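Local atomic coordinates of succinyl-CoA ligase (ADP-forming) subunit alpha (Methanosaeta concilii, PDB entry 6HXI), a protein that belongs to the succinyl-CoA synthetase-like ligase family, joining a CoA-binding Rossmann-like domain to a helical citrate synthase-like module, and binds coenzyme A. Residues L101-R107 with T127-K133. Numbering follows the deposited sequence.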
loop_
_atom_site.group_PDB
_atom_site.type_symbol
_atom_site.label_atom_id
_atom_site.label_comp_id
_atom_site.label_asym_id
_atom_site.label_seq_id
_atom_site.Cartn_x
_atom_site.Cartn_y
_atom_site.Cartn_z
ATOM N N LEU B 101 -7.843 31.557 39.687
ATOM C CA LEU B 101 -7.929 32.684 40.637
ATOM C C LEU B 101 -6.570 33.417 40.772
ATOM O O LEU B 101 -6.537 34.628 40.979
ATOM C CB LEU B 101 -8.444 32.224 42.027
ATOM C CG LEU B 101 -9.930 31.800 42.168
ATOM C CD1 LEU B 101 -10.207 31.218 43.553
ATOM C CD2 LEU B 101 -10.897 32.967 41.925
ATOM N N LYS B 102 -5.465 32.689 40.619
ATOM C CA LYS B 102 -4.109 33.242 40.664
ATOM C C LYS B 102 -3.771 34.066 39.395
ATOM O O LYS B 102 -2.833 34.859 39.420
ATOM C CB LYS B 102 -3.063 32.143 40.959
ATOM C CG LYS B 102 -3.090 31.698 42.428
ATOM C CD LYS B 102 -2.588 30.270 42.639
ATOM C CE LYS B 102 -2.946 29.735 44.014
ATOM N NZ LYS B 102 -2.556 28.306 44.181
ATOM N N GLU B 103 -4.559 33.902 38.313
ATOM C CA GLU B 103 -4.415 34.661 37.066
ATOM C C GLU B 103 -4.980 36.058 37.276
ATOM O O GLU B 103 -6.140 36.182 37.676
ATOM C CB GLU B 103 -5.165 33.983 35.897
ATOM C CG GLU B 103 -4.490 32.749 35.338
ATOM C CD GLU B 103 -3.079 32.938 34.814
ATOM O OE1 GLU B 103 -2.814 33.957 34.132
ATOM O OE2 GLU B 103 -2.231 32.065 35.111
ATOM N N ASP B 104 -4.182 37.096 36.979
ATOM C CA ASP B 104 -4.556 38.502 37.139
ATOM C C ASP B 104 -5.751 38.939 36.285
ATOM O O ASP B 104 -6.482 39.842 36.686
ATOM C CB ASP B 104 -3.349 39.423 36.867
ATOM C CG ASP B 104 -2.205 39.282 37.857
ATOM O OD1 ASP B 104 -2.486 39.105 39.073
ATOM O OD2 ASP B 104 -1.027 39.375 37.424
ATOM N N THR B 105 -5.963 38.291 35.132
ATOM C CA THR B 105 -7.045 38.628 34.192
ATOM C C THR B 105 -8.377 37.949 34.495
ATOM O O THR B 105 -9.400 38.416 34.006
ATOM C CB THR B 105 -6.609 38.364 32.757
ATOM O OG1 THR B 105 -6.200 36.998 32.647
ATOM C CG2 THR B 105 -5.485 39.327 32.295
ATOM N N ILE B 106 -8.388 36.864 35.287
ATOM C CA ILE B 106 -9.650 36.183 35.615
ATOM C C ILE B 106 -10.227 36.759 36.909
ATOM O O ILE B 106 -9.501 36.940 37.886
ATOM C CB ILE B 106 -9.509 34.633 35.597
ATOM C CG1 ILE B 106 -9.267 34.143 34.159
ATOM C CG2 ILE B 106 -10.737 33.920 36.191
ATOM C CD1 ILE B 106 -8.301 32.996 34.040
ATOM N N ARG B 107 -11.525 37.084 36.882
ATOM C CA ARG B 107 -12.279 37.676 37.989
ATOM C C ARG B 107 -13.361 36.718 38.542
ATOM O O ARG B 107 -13.605 36.703 39.747
ATOM C CB ARG B 107 -12.896 39.000 37.504
ATOM C CG ARG B 107 -13.762 39.728 38.515
ATOM C CD ARG B 107 -14.503 40.849 37.837
ATOM N NE ARG B 107 -15.622 41.329 38.647
ATOM C CZ ARG B 107 -16.849 41.533 38.180
ATOM N NH1 ARG B 107 -17.128 41.307 36.900
ATOM N NH2 ARG B 107 -17.805 41.969 38.987
ATOM N N THR B 127 -9.932 32.581 49.202
ATOM C CA THR B 127 -9.008 33.026 48.155
ATOM C C THR B 127 -9.711 34.073 47.292
ATOM O O THR B 127 -9.138 35.124 47.022
ATOM C CB THR B 127 -8.460 31.824 47.355
ATOM O OG1 THR B 127 -7.695 31.014 48.236
ATOM C CG2 THR B 127 -7.569 32.232 46.188
ATOM N N ALA B 128 -10.977 33.813 46.942
ATOM C CA ALA B 128 -11.800 34.714 46.140
ATOM C C ALA B 128 -12.004 36.051 46.823
ATOM O O ALA B 128 -11.758 37.091 46.207
ATOM C CB ALA B 128 -13.137 34.056 45.807
ATOM N N ARG B 129 -12.391 36.029 48.105
ATOM C CA ARG B 129 -12.640 37.236 48.914
ATOM C C ARG B 129 -11.378 38.090 49.081
ATOM O O ARG B 129 -11.452 39.303 48.907
ATOM C CB ARG B 129 -13.308 36.893 50.274
ATOM C CG ARG B 129 -14.709 36.275 50.103
ATOM C CD ARG B 129 -15.434 35.953 51.406
ATOM N NE ARG B 129 -16.124 34.651 51.380
ATOM C CZ ARG B 129 -17.315 34.414 50.823
ATOM N NH1 ARG B 129 -17.846 33.198 50.873
ATOM N NH2 ARG B 129 -17.978 35.388 50.208
ATOM N N LYS B 130 -10.219 37.449 49.325
ATOM C CA LYS B 130 -8.917 38.097 49.483
ATOM C C LYS B 130 -8.475 38.838 48.209
ATOM O O LYS B 130 -7.914 39.920 48.308
ATOM C CB LYS B 130 -7.860 37.049 49.903
ATOM C CG LYS B 130 -6.500 37.608 50.320
ATOM C CD LYS B 130 -5.472 36.485 50.412
ATOM C CE LYS B 130 -4.059 36.926 50.096
ATOM N NZ LYS B 130 -3.833 37.118 48.636
ATOM N N LEU B 131 -8.752 38.258 47.021
ATOM C CA LEU B 131 -8.374 38.813 45.718
ATOM C C LEU B 131 -9.483 39.631 45.022
ATOM O O LEU B 131 -9.310 39.989 43.849
ATOM C CB LEU B 131 -7.940 37.668 44.792
ATOM C CG LEU B 131 -6.805 36.754 45.227
ATOM C CD1 LEU B 131 -6.779 35.524 44.353
ATOM C CD2 LEU B 131 -5.460 37.468 45.181
ATOM N N ASP B 132 -10.606 39.925 45.724
ATOM C CA ASP B 132 -11.780 40.641 45.191
ATOM C C ASP B 132 -12.355 39.952 43.912
ATOM O O ASP B 132 -12.741 40.601 42.932
ATOM C CB ASP B 132 -11.499 42.148 44.989
ATOM C CG ASP B 132 -12.718 43.013 45.268
ATOM O OD1 ASP B 132 -13.615 43.091 44.381
ATOM O OD2 ASP B 132 -12.805 43.572 46.390
ATOM N N LYS B 133 -12.373 38.611 43.929
ATOM C CA LYS B 133 -12.857 37.789 42.825
ATOM C C LYS B 133 -14.151 37.068 43.216
ATOM O O LYS B 133 -14.607 37.222 44.349
ATOM C CB LYS B 133 -11.742 36.859 42.348
ATOM C CG LYS B 133 -10.624 37.655 41.686
ATOM C CD LYS B 133 -9.436 36.832 41.252
ATOM C CE LYS B 133 -8.335 37.779 40.842
ATOM N NZ LYS B 133 -7.365 37.112 39.959
#
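In the CoA-binding Rossmann-like domain, helices 93-102 and 118-130 each run into a parallel strand of the same sheet, and here their C-terminal ends meet just before strands 108-111 and 134-136. K133 makes the polar link. Its side chain, m at chi1 and t at the next three angles, extends across the gap to the turn that follows helix 93-102. There K133 NZ donates hydrogen bonds to L101 O (2.8 Å) and I106 O (3.0 Å), so the ammonium group binds the L101 carbonyl at the helix end and that of I106 at the close of the type I turn E103-I106.

K133 is set in position by a Schellman motif that ends helix 118-130: D132, at positive phi, is the C-prime residue, and K133 N bonds to A128 O at 2.8 Å. Beside the lysine, L101 (m, t) supplies the apolar part of the contact. L101 CD1 packs 3.9 Å from T127 CG2, L101 CD2 lies 4.0 Å from K133 CB, and L131, also m, t, brings CD1 to 4.4 Å from L101 CB. L101 and A128 both touch V135 of the sheet beneath.

R107 stretches its side chain out to the V7 carbonyl, and its backbone pairs with I134 as the strands begin. At this edge the two segments come close, with R107 O 3.2 Å from K133 CB.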